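Local coordinates for DNA replication and repair protein RecF (Caldanaerobacter subterraneus subsp. tengcongensis, PDB 5Z69) that binds ATP and probably single-stranded DNA, acting as a recombination mediator of the RecFOR pathway in DNA repair, at residues K153-D158 / A198-V203; S171-I176 / L260-L265; I188-L193 / K249-L254; I229-S234 / H272-K277. All blocks are in the same frame, centred on the assembly; numbering follows the deposited sequence.

Contact 1 (K153-D158 / A198-V203)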
# COMPACT_ATOMS: atom_id res chain seq x y z
N LYS A 153 4.99 -17.89 -20.51
CA LYS A 153 5.93 -17.30 -21.46
C LYS A 153 5.47 -15.94 -21.99
O LYS A 153 6.29 -15.08 -22.28
CB LYS A 153 6.16 -18.29 -22.62
CG LYS A 153 7.48 -18.10 -23.35
N ASN A 154 4.16 -15.74 -22.11
CA ASN A 154 3.66 -14.47 -22.62
C ASN A 154 3.86 -13.35 -21.61
O ASN A 154 4.09 -12.20 -21.98
CB ASN A 154 2.18 -14.60 -23.00
CG ASN A 154 1.98 -15.58 -24.15
OD1 ASN A 154 2.75 -15.59 -25.11
ND2 ASN A 154 0.96 -16.42 -24.04
N TYR A 155 3.75 -13.69 -20.33
CA TYR A 155 4.00 -12.72 -19.28
C TYR A 155 5.47 -12.35 -19.27
O TYR A 155 5.83 -11.17 -19.16
CB TYR A 155 3.60 -13.27 -17.93
CG TYR A 155 4.01 -12.42 -16.73
CD1 TYR A 155 5.25 -12.60 -16.09
CD2 TYR A 155 3.14 -11.47 -16.22
CE1 TYR A 155 5.59 -11.82 -14.96
CE2 TYR A 155 3.48 -10.70 -15.12
CZ TYR A 155 4.69 -10.87 -14.49
OH TYR A 155 4.96 -10.07 -13.39
N PHE A 156 6.31 -13.38 -19.36
CA PHE A 156 7.75 -13.15 -19.34
C PHE A 156 8.12 -12.23 -20.51
O PHE A 156 8.90 -11.29 -20.34
CB PHE A 156 8.53 -14.48 -19.41
CG PHE A 156 10.01 -14.27 -19.45
CD1 PHE A 156 10.66 -13.66 -18.40
CD2 PHE A 156 10.74 -14.64 -20.57
CE1 PHE A 156 12.02 -13.43 -18.44
CE2 PHE A 156 12.10 -14.42 -20.62
CZ PHE A 156 12.74 -13.82 -19.56
N PHE A 157 7.55 -12.51 -21.68
CA PHE A 157 7.66 -11.64 -22.85
C PHE A 157 7.28 -10.17 -22.53
O PHE A 157 8.03 -9.25 -22.81
CB PHE A 157 6.77 -12.19 -23.97
CG PHE A 157 6.89 -11.43 -25.27
CD1 PHE A 157 7.72 -11.90 -26.29
CD2 PHE A 157 6.16 -10.27 -25.50
CE1 PHE A 157 7.82 -11.22 -27.49
CE2 PHE A 157 6.27 -9.58 -26.69
CZ PHE A 157 7.10 -10.06 -27.69
N ASP A 158 6.10 -9.99 -21.96
CA ASP A 158 5.61 -8.68 -21.57
C ASP A 158 6.56 -7.98 -20.60
O ASP A 158 6.87 -6.81 -20.77
CB ASP A 158 4.22 -8.81 -20.93
CG ASP A 158 3.14 -9.11 -21.97
OD1 ASP A 158 3.40 -8.87 -23.16
OD2 ASP A 158 2.04 -9.57 -21.59
N ALA A 198 -0.51 -2.73 -18.01
CA ALA A 198 -1.85 -3.25 -17.75
C ALA A 198 -1.89 -4.78 -17.92
O ALA A 198 -2.47 -5.50 -17.10
CB ALA A 198 -2.89 -2.57 -18.68
N ARG A 199 -1.29 -5.28 -18.99
CA ARG A 199 -1.23 -6.74 -19.15
C ARG A 199 -0.54 -7.43 -17.97
O ARG A 199 -0.99 -8.47 -17.49
CB ARG A 199 -0.53 -7.09 -20.45
CG ARG A 199 -1.38 -6.81 -21.65
CD ARG A 199 -1.00 -7.73 -22.77
NE ARG A 199 0.29 -7.36 -23.33
CZ ARG A 199 0.44 -6.49 -24.31
NH1 ARG A 199 -0.62 -5.90 -24.83
NH2 ARG A 199 1.65 -6.21 -24.78
N ILE A 200 0.52 -6.81 -17.48
CA ILE A 200 1.29 -7.36 -16.37
C ILE A 200 0.47 -7.34 -15.07
O ILE A 200 0.45 -8.33 -14.33
CB ILE A 200 2.61 -6.58 -16.23
CG1 ILE A 200 3.63 -7.09 -17.26
CG2 ILE A 200 3.18 -6.67 -14.81
CD1 ILE A 200 4.70 -6.07 -17.61
N ILE A 201 -0.19 -6.22 -14.80
CA ILE A 201 -1.04 -6.13 -13.61
C ILE A 201 -2.11 -7.21 -13.66
O ILE A 201 -2.35 -7.91 -12.68
CB ILE A 201 -1.69 -4.74 -13.50
CG1 ILE A 201 -0.66 -3.74 -12.99
CG2 ILE A 201 -2.92 -4.78 -12.57
CD1 ILE A 201 -0.98 -2.30 -13.32
N LYS A 202 -2.73 -7.38 -14.83
CA LYS A 202 -3.79 -8.37 -14.98
C LYS A 202 -3.30 -9.78 -14.63
O LYS A 202 -3.96 -10.52 -13.89
CB LYS A 202 -4.35 -8.36 -16.40
CG LYS A 202 -5.53 -9.30 -16.57
CD LYS A 202 -5.54 -10.02 -17.91
CE LYS A 202 -4.48 -11.12 -17.96
NZ LYS A 202 -4.50 -11.91 -19.22
N VAL A 203 -2.14 -10.15 -15.15
CA VAL A 203 -1.63 -11.48 -14.88
C VAL A 203 -1.15 -11.63 -13.44
O VAL A 203 -1.35 -12.68 -12.82
CB VAL A 203 -0.49 -11.85 -15.84
CG1 VAL A 203 0.16 -13.18 -15.42
CG2 VAL A 203 -1.01 -11.90 -17.27
O HOH W 1 1.35 -10.29 -19.15

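Contact 2 (S171-I176 / L260-L265)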
# COMPACT_ATOMS: atom_id res chain seq x y z
N SER A 171 16.22 6.79 -19.91
CA SER A 171 17.35 7.44 -20.54
C SER A 171 16.84 8.67 -21.29
O SER A 171 17.53 9.69 -21.35
CB SER A 171 18.10 6.47 -21.47
OG SER A 171 17.31 6.08 -22.56
N LEU A 172 15.62 8.59 -21.81
CA LEU A 172 15.00 9.75 -22.44
C LEU A 172 14.85 10.87 -21.42
O LEU A 172 15.05 12.04 -21.75
CB LEU A 172 13.63 9.40 -23.02
CG LEU A 172 12.92 10.55 -23.76
CD1 LEU A 172 13.77 11.01 -24.94
CD2 LEU A 172 11.53 10.15 -24.23
N LEU A 173 14.52 10.52 -20.18
CA LEU A 173 14.36 11.52 -19.11
C LEU A 173 15.68 12.28 -18.93
O LEU A 173 15.69 13.50 -18.87
CB LEU A 173 13.91 10.87 -17.78
CG LEU A 173 12.46 10.66 -17.31
CD1 LEU A 173 11.67 11.91 -17.40
CD2 LEU A 173 11.71 9.62 -18.07
N LYS A 174 16.79 11.54 -18.85
CA LYS A 174 18.14 12.13 -18.80
C LYS A 174 18.37 13.11 -19.94
O LYS A 174 18.84 14.22 -19.73
CB LYS A 174 19.22 11.04 -18.87
CG LYS A 174 19.79 10.62 -17.53
CD LYS A 174 19.16 9.32 -17.06
CE LYS A 174 19.82 8.83 -15.77
NZ LYS A 174 19.30 7.50 -15.35
N LYS A 175 18.01 12.68 -21.15
CA LYS A 175 18.20 13.49 -22.35
C LYS A 175 17.33 14.75 -22.32
O LYS A 175 17.75 15.81 -22.80
CB LYS A 175 17.90 12.65 -23.60
CG LYS A 175 18.43 13.23 -24.89
CD LYS A 175 19.95 13.32 -24.88
CE LYS A 175 20.59 11.96 -24.65
NZ LYS A 175 22.07 12.01 -24.78
N ILE A 176 16.14 14.64 -21.77
CA ILE A 176 15.27 15.80 -21.61
C ILE A 176 15.82 16.75 -20.55
O ILE A 176 15.78 17.96 -20.72
CB ILE A 176 13.84 15.38 -21.23
CG1 ILE A 176 13.24 14.52 -22.35
CG2 ILE A 176 12.98 16.60 -20.96
CD1 ILE A 176 12.03 13.75 -21.94
N LEU A 260 7.99 15.15 -11.38
CA LEU A 260 8.65 14.29 -10.40
C LEU A 260 9.70 13.40 -11.06
O LEU A 260 10.81 13.24 -10.53
CB LEU A 260 7.62 13.42 -9.68
CG LEU A 260 8.28 12.45 -8.70
CD1 LEU A 260 8.43 13.09 -7.33
CD2 LEU A 260 7.51 11.14 -8.61
N ASP A 261 9.36 12.83 -12.21
CA ASP A 261 10.27 11.90 -12.89
C ASP A 261 11.52 12.61 -13.40
O ASP A 261 12.63 12.06 -13.38
CB ASP A 261 9.55 11.19 -14.04
CG ASP A 261 8.52 10.17 -13.54
OD1 ASP A 261 8.52 9.85 -12.33
OD2 ASP A 261 7.72 9.68 -14.36
N LEU A 262 11.35 13.85 -13.85
CA LEU A 262 12.47 14.66 -14.29
C LEU A 262 13.40 14.98 -13.13
O LEU A 262 14.61 15.10 -13.30
CB LEU A 262 11.98 15.95 -14.94
CG LEU A 262 11.46 15.69 -16.35
CD1 LEU A 262 10.81 16.93 -16.88
CD2 LEU A 262 12.61 15.25 -17.27
N LYS A 263 12.84 15.10 -11.93
CA LYS A 263 13.64 15.41 -10.76
C LYS A 263 14.49 14.23 -10.33
O LYS A 263 15.67 14.38 -10.03
CB LYS A 263 12.76 15.85 -9.60
CG LYS A 263 13.52 16.02 -8.31
CD LYS A 263 12.59 16.40 -7.16
CE LYS A 263 11.94 17.77 -7.35
NZ LYS A 263 10.56 17.70 -7.92
N TYR A 264 13.90 13.04 -10.32
CA TYR A 264 14.59 11.87 -9.82
C TYR A 264 15.26 11.06 -10.93
O TYR A 264 16.01 10.12 -10.66
CB TYR A 264 13.62 10.98 -9.04
CG TYR A 264 13.28 11.56 -7.69
CD1 TYR A 264 14.07 11.29 -6.58
CD2 TYR A 264 12.18 12.40 -7.52
CE1 TYR A 264 13.78 11.83 -5.35
CE2 TYR A 264 11.87 12.94 -6.29
CZ TYR A 264 12.68 12.65 -5.21
OH TYR A 264 12.39 13.17 -3.97
N LEU A 265 15.01 11.46 -12.18
CA LEU A 265 15.48 10.72 -13.34
C LEU A 265 15.09 9.24 -13.24
O LEU A 265 15.91 8.35 -13.47
CB LEU A 265 17.00 10.88 -13.50
CG LEU A 265 17.53 12.26 -13.93
CD1 LEU A 265 19.05 12.21 -14.05
CD2 LEU A 265 16.90 12.74 -15.23

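Contact 3 (I188-L193 / K249-L254)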
# COMPACT_ATOMS: atom_id res chain seq x y z
N ILE A 188 4.70 8.81 -26.27
CA ILE A 188 4.58 7.58 -27.02
C ILE A 188 5.09 6.42 -26.17
O ILE A 188 4.48 5.35 -26.13
CB ILE A 188 5.34 7.66 -28.36
CG1 ILE A 188 4.90 8.90 -29.16
CG2 ILE A 188 5.05 6.44 -29.18
CD1 ILE A 188 5.52 10.28 -28.75
N PHE A 189 6.18 6.64 -25.44
CA PHE A 189 6.66 5.67 -24.46
C PHE A 189 5.66 5.44 -23.34
O PHE A 189 5.51 4.31 -22.87
CB PHE A 189 8.00 6.13 -23.89
CG PHE A 189 9.12 6.02 -24.88
CD1 PHE A 189 9.71 4.78 -25.14
CD2 PHE A 189 9.53 7.12 -25.59
CE1 PHE A 189 10.73 4.67 -26.07
CE2 PHE A 189 10.54 7.01 -26.53
CZ PHE A 189 11.14 5.78 -26.76
N ASP A 190 4.98 6.52 -22.92
CA ASP A 190 3.98 6.44 -21.88
C ASP A 190 2.87 5.48 -22.27
O ASP A 190 2.45 4.63 -21.48
CB ASP A 190 3.39 7.83 -21.58
CG ASP A 190 4.28 8.68 -20.69
OD1 ASP A 190 3.88 9.83 -20.41
OD2 ASP A 190 5.36 8.21 -20.26
N GLU A 191 2.39 5.65 -23.50
CA GLU A 191 1.32 4.82 -24.03
C GLU A 191 1.73 3.36 -23.99
O GLU A 191 0.94 2.50 -23.59
CB GLU A 191 0.98 5.24 -25.47
CG GLU A 191 0.60 6.72 -25.61
CD GLU A 191 0.29 7.13 -27.04
OE1 GLU A 191 -0.78 7.74 -27.27
OE2 GLU A 191 1.12 6.85 -27.94
N LYS A 192 2.97 3.09 -24.38
CA LYS A 192 3.47 1.72 -24.46
C LYS A 192 3.59 1.11 -23.07
O LYS A 192 3.18 -0.04 -22.85
CB LYS A 192 4.82 1.67 -25.19
CG LYS A 192 5.25 0.23 -25.53
CD LYS A 192 6.52 0.19 -26.35
CE LYS A 192 6.94 -1.26 -26.62
NZ LYS A 192 7.99 -1.33 -27.66
N LEU A 193 4.12 1.88 -22.13
CA LEU A 193 4.27 1.40 -20.75
C LEU A 193 2.93 1.07 -20.11
O LEU A 193 2.84 0.17 -19.28
CB LEU A 193 4.99 2.44 -19.88
CG LEU A 193 6.50 2.58 -20.07
CD1 LEU A 193 7.02 3.73 -19.22
CD2 LEU A 193 7.24 1.28 -19.75
N LYS A 249 -5.75 4.55 -16.46
CA LYS A 249 -5.24 5.03 -15.18
C LYS A 249 -3.71 5.13 -15.18
O LYS A 249 -3.16 6.15 -14.74
CB LYS A 249 -5.73 4.13 -14.04
CG LYS A 249 -7.26 4.21 -13.84
CD LYS A 249 -7.73 3.61 -12.50
CE LYS A 249 -7.92 4.68 -11.42
NZ LYS A 249 -7.35 4.27 -10.09
N LEU A 250 -3.04 4.10 -15.70
CA LEU A 250 -1.58 4.08 -15.77
C LEU A 250 -1.06 5.22 -16.62
O LEU A 250 -0.11 5.89 -16.25
CB LEU A 250 -1.07 2.73 -16.33
CG LEU A 250 -1.21 1.48 -15.46
CD1 LEU A 250 -0.68 0.23 -16.20
CD2 LEU A 250 -0.50 1.66 -14.12
N LYS A 251 -1.69 5.41 -17.77
CA LYS A 251 -1.35 6.50 -18.67
C LYS A 251 -1.60 7.88 -18.00
O LYS A 251 -0.79 8.80 -18.13
CB LYS A 251 -2.15 6.36 -19.96
CG LYS A 251 -1.97 7.49 -20.96
CD LYS A 251 -0.66 7.38 -21.71
CE LYS A 251 -0.47 8.55 -22.67
NZ LYS A 251 -0.08 9.80 -21.96
N ASN A 252 -2.70 8.04 -17.28
CA ASN A 252 -2.96 9.31 -16.59
C ASN A 252 -1.91 9.59 -15.52
O ASN A 252 -1.40 10.71 -15.38
CB ASN A 252 -4.35 9.31 -15.93
CG ASN A 252 -5.48 9.22 -16.94
OD1 ASN A 252 -6.59 8.82 -16.60
ND2 ASN A 252 -5.20 9.57 -18.19
N ARG A 253 -1.57 8.55 -14.78
CA ARG A 253 -0.57 8.66 -13.74
C ARG A 253 0.81 8.98 -14.29
O ARG A 253 1.52 9.77 -13.69
CB ARG A 253 -0.56 7.37 -12.92
CG ARG A 253 -1.86 7.19 -12.17
CD ARG A 253 -2.00 5.85 -11.50
NE ARG A 253 -3.16 5.89 -10.61
CZ ARG A 253 -3.17 5.41 -9.37
NH1 ARG A 253 -2.10 4.80 -8.88
NH2 ARG A 253 -4.27 5.52 -8.63
N LEU A 254 1.19 8.39 -15.43
CA LEU A 254 2.48 8.69 -16.06
C LEU A 254 2.57 10.17 -16.41
O LEU A 254 3.59 10.84 -16.16
CB LEU A 254 2.68 7.85 -17.34
CG LEU A 254 2.80 6.34 -17.21
CD1 LEU A 254 2.76 5.64 -18.55
CD2 LEU A 254 4.11 6.07 -16.52

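Contact 4 (I229-S234 / H272-K277)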
# COMPACT_ATOMS: atom_id res chain seq x y z
N ILE A 229 -4.43 -11.63 1.02
CA ILE A 229 -3.38 -11.02 0.21
C ILE A 229 -3.90 -9.76 -0.45
O ILE A 229 -4.90 -9.81 -1.16
CB ILE A 229 -2.85 -11.99 -0.89
CG1 ILE A 229 -1.98 -13.07 -0.24
CG2 ILE A 229 -2.02 -11.24 -1.93
CD1 ILE A 229 -1.38 -14.01 -1.21
N ILE A 230 -3.21 -8.65 -0.22
CA ILE A 230 -3.58 -7.37 -0.84
C ILE A 230 -2.57 -6.96 -1.90
O ILE A 230 -1.38 -6.80 -1.61
CB ILE A 230 -3.68 -6.23 0.20
CG1 ILE A 230 -4.58 -6.64 1.37
CG2 ILE A 230 -4.19 -4.95 -0.47
CD1 ILE A 230 -5.99 -6.97 0.94
N TYR A 231 -3.05 -6.80 -3.12
CA TYR A 231 -2.21 -6.43 -4.25
C TYR A 231 -2.22 -4.92 -4.43
O TYR A 231 -3.20 -4.34 -4.92
CB TYR A 231 -2.69 -7.16 -5.52
CG TYR A 231 -1.94 -6.83 -6.80
CD1 TYR A 231 -0.66 -6.27 -6.79
CD2 TYR A 231 -2.54 -7.07 -8.04
CE1 TYR A 231 0.00 -5.97 -7.96
CE2 TYR A 231 -1.88 -6.78 -9.22
CZ TYR A 231 -0.61 -6.24 -9.18
OH TYR A 231 0.01 -5.94 -10.35
N LEU A 232 -1.12 -4.28 -4.04
CA LEU A 232 -0.95 -2.84 -4.21
C LEU A 232 -0.46 -2.51 -5.60
O LEU A 232 0.73 -2.18 -5.79
CB LEU A 232 0.02 -2.29 -3.16
CG LEU A 232 -0.31 -2.62 -1.71
CD1 LEU A 232 0.59 -1.84 -0.76
CD2 LEU A 232 -1.77 -2.33 -1.45
N ASN A 233 -1.35 -2.59 -6.59
CA ASN A 233 -0.95 -2.32 -7.97
C ASN A 233 -0.84 -0.82 -8.26
O ASN A 233 -1.35 0.03 -7.50
CB ASN A 233 -1.91 -2.99 -8.96
CG ASN A 233 -3.29 -2.39 -8.94
OD1 ASN A 233 -3.53 -1.32 -9.50
ND2 ASN A 233 -4.23 -3.10 -8.31
N SER A 234 -0.19 -0.51 -9.37
CA SER A 234 0.21 0.87 -9.66
C SER A 234 -0.92 1.66 -10.33
O SER A 234 -0.78 2.86 -10.57
CB SER A 234 1.45 0.89 -10.56
OG SER A 234 1.35 -0.08 -11.59
N HIS A 272 6.91 -1.93 -11.77
CA HIS A 272 8.21 -2.03 -11.11
C HIS A 272 8.25 -1.33 -9.75
O HIS A 272 9.31 -1.30 -9.10
CB HIS A 272 9.32 -1.45 -12.00
CG HIS A 272 9.13 0.01 -12.30
ND1 HIS A 272 8.15 0.47 -13.16
CD2 HIS A 272 9.77 1.11 -11.84
CE1 HIS A 272 8.22 1.79 -13.23
NE2 HIS A 272 9.19 2.20 -12.44
N ARG A 273 7.12 -0.75 -9.33
CA ARG A 273 7.05 -0.13 -8.01
C ARG A 273 5.96 -0.75 -7.16
O ARG A 273 5.62 -0.20 -6.13
CB ARG A 273 6.77 1.38 -8.11
CG ARG A 273 7.90 2.19 -8.71
CD ARG A 273 9.10 2.21 -7.78
NE ARG A 273 10.11 3.15 -8.26
CZ ARG A 273 10.08 4.46 -8.04
NH2 ARG A 273 11.05 5.21 -8.54
N GLU A 274 5.42 -1.88 -7.60
CA GLU A 274 4.28 -2.48 -6.91
C GLU A 274 4.71 -3.36 -5.75
O GLU A 274 5.90 -3.62 -5.56
CB GLU A 274 3.42 -3.28 -7.90
CG GLU A 274 2.83 -2.41 -9.02
CD GLU A 274 1.93 -3.18 -9.97
OE1 GLU A 274 1.95 -4.43 -9.94
OE2 GLU A 274 1.20 -2.54 -10.76
N ASP A 275 3.74 -3.80 -4.95
CA ASP A 275 4.03 -4.76 -3.90
C ASP A 275 2.78 -5.58 -3.68
O ASP A 275 1.76 -5.30 -4.30
CB ASP A 275 4.46 -4.04 -2.62
CG ASP A 275 5.07 -4.98 -1.59
OD1 ASP A 275 5.31 -6.15 -1.93
OD2 ASP A 275 5.32 -4.54 -0.45
N PHE A 276 2.87 -6.61 -2.85
CA PHE A 276 1.65 -7.24 -2.34
C PHE A 276 1.83 -7.50 -0.85
O PHE A 276 2.93 -7.76 -0.39
CB PHE A 276 1.27 -8.52 -3.12
CG PHE A 276 2.29 -9.63 -3.04
CD1 PHE A 276 3.34 -9.69 -3.94
CD2 PHE A 276 2.16 -10.65 -2.10
CE1 PHE A 276 4.27 -10.73 -3.90
CE2 PHE A 276 3.07 -11.69 -2.03
CZ PHE A 276 4.14 -11.74 -2.94
N LYS A 277 0.75 -7.34 -0.10
CA LYS A 277 0.84 -7.45 1.35
C LYS A 277 0.28 -8.78 1.75
O LYS A 277 -0.76 -9.21 1.24
CB LYS A 277 0.08 -6.31 2.06
CG LYS A 277 0.78 -4.95 2.08
CD LYS A 277 0.23 -4.09 3.22
CE LYS A 277 0.61 -2.60 3.10
NZ LYS A 277 2.08 -2.31 3.26

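Contact 1 (K153-D158 / A198-V203)
Asp158 OD2 is gripped by Arg199 NE and by a water that also spans to the opposite backbone. The N-H of NE falls between both carboxylate oxygens, 3.3 Å from Arg199 NE to Asp158 OD2 and 3.5 Å to Asp158 OD1; both bonds are weak, yet together they make a salt bridge. The carboxylate meets the guanidinium at its edge, with the two planes turned 43° apart. The water donates to Asp158 OD2 at 2.6 Å and, weakly, to Arg199 O. Around the same guanidinium lie a cation-pi contact with Tyr196 and a long, weak ion pair with Glu195. Segments 153-158 and 198-203 belong to successive helices, 153-177 and 186-222, which form a helical hairpin away from the nucleotide; here their axes run 140° apart in direction and 9.9 Å from each other. Tyr155 supplies the apolar half. With CG anti to the backbone N (chi1 171°), its ring reaches across so that CD2 lies 3.5 Å from Val203 CG1, while CE2 is 4.1 Å from Ile200 CG2. Ile200 O stands at the ring edge, near its plane. Ile200 CG1 continues the apolar strip to Asp158 CB, at 4.1 Å. The Tyr155 hydroxyl is engaged beyond both segments, in hydrogen bonds with Asp145 OD1 and Arg204 NE.

Contact 2 (S171-I176 / L260-L265)
Leu173 CD1 presses on Leu262 CD2 at 3.5 Å, tighter than ordinary van der Waals contact, with the two side chains crossing at about a right angle. The same Leu262 methyl also meets Ile176 CG2, at 3.9 Å, and so touches residues from successive turns of helix 153-177. Leu173 CD1 reaches Asp261 CB as well, at 4.0 Å. Leu265 covers the helix beside them, at Lys174, by two branches: CD2 comes over the backbone, 3.8 Å from Lys174 N, while CD1 lies against the methylenes of Lys174, 3.9 Å from CE. The Lys174 chain is bent at chi2 (100°), which turns CD out of line with the start of the chain. An alanine in place of Leu265 would probably leave the backbone at Lys174 without its apolar cover and open a gap beside the lysine methylenes. In the second shell, Arg169 forms a salt bridge with Asp261 OD2, and Gln268 N hydrogen-bonds to Asp261 OD1. Lys177 NZ binds Leu262 O, and Leu186 packs on both Leu173 and Ile176. Tyr264, on helix 258-264 with Leu262, hydrogen-bonds through OH to Glu228 of the second subunit. Leu265 itself is the first residue to leave the helix, with positive phi (52°), and its N still makes a weak bond to Asp261 O. The arrangement is a near-perpendicular helix crossing, 86° between directions with axes 9.3 Å apart, in which Leu265, in left-handed helical conformation just after helix 258-264, covers helix 153-177.

Contact 3 (I188-L193 / K249-L254)
Leu254 CD1 lies tight against the backbone of Asp190, 3.1 Å from its O and 3.6 Å from its CA. The two side chains slide past each other in opposite directions, so that Leu254 CB comes 3.8 Å from Asp190 CG and apolar carbon covers the carboxylate. Leu193 CB touches the same leucine methyl, CD1, at 4.1 Å. Segments 188-193 and 249-254, of helices 186-222 and 243-256, have axes 8.9 Å apart here and directions 144° apart. The other flank reaches solvent at the exposed Glu191, and there the aliphatic parts still touch while the charged ends do not pair. Lys251 lies side by side with Glu191, pointing the same way, and its CE is 3.6 Å from Glu191 CG. The turn at the end of the lysine chain (chi4 76°) sets NZ near Asp190, but 4.3 Å still separates NZ from Asp190 OD1, beyond a salt bridge. The stronger partner of Asp190 is Arg169 of helix 153-177, whose NE makes a salt bridge to OD2. An alanine at Asp190 would probably leave Arg169 NE without this carboxylate mate and uncover one side of Leu254 CB. The salt bridge to Arg169 is likely to keep the buried Asp190 ionised, although Arg169 is shared with Asp261; Lys251 adds a more distant positive charge.

Contact 4 (I229-S234 / H272-K277)
Tyr231 CG is anti to the backbone N (chi1 177°) and the Glu274 chain runs extended beyond CG (chi2 -178°), torsions that start the ring and the carboxylate toward each other. Tyr231 OH donates to Glu274 OE1 in a hydrogen bond modelled very short, at 2.5 Å; ring and carboxylate planes stand 73° apart, and OE1 lies at the ring edge. The other oxygen takes two donors: Glu274 OE2 receives Ser234 OG at 2.6 Å on its anti lone pair, and Ser234 N at 2.8 Å from above the carboxylate plane. Asn233 CB covers one face of the Tyr231 ring toward the rim. Beyond this cluster the segments pair as antiparallel strands. Ile230 and Lys277 form a hydrogen-bonded pair, with 2.9 Å from Ile230 N to Lys277 O and 2.7 Å from Lys277 N to Ile230 O. Tyr231 and Phe276 are a non-hydrogen-bonded pair on one face. On the opposite face Leu232 CD1 meets Lys277 CE at 3.9 Å, and Val287 of the second subunit packs on Leu232. Leu232 and Asp275 are the next hydrogen-bonded pair, but the bond from Leu232 N to Asp275 O is weak, at 3.1 Å; Leu232 is also the centre of an inverse gamma turn. Glu274 OE1 also makes a salt bridge to Arg204, so the buried carboxylate is probably ionised, its charge met by that arginine and three donors from segment 229-234.

In the fold
From the N terminus, helix 153-177 opens contact 1 near its start and contact 2 near its end; helix 186-222 then opens contact 3 and, further on, closes contact 1. Contact 4 opens on strand 227-232, after contact 1 has closed, so those two are in series. Helix 243-256 closes contact 3, helix 258-264 closes contact 2, and strand 275-280 closes contact 4. Contact 3 is thus nested inside contact 2, while contact 1 crosses both and contact 4 crosses contacts 2 and 3. Leu250 joins contact 3 to Ile201, on segment 198-203 of contact 1, and Ile201 packs on Glu274 in contact 4, tying the helices to the small antiparallel sheet. Contacts 2, 3 and 4 also touch the second subunit.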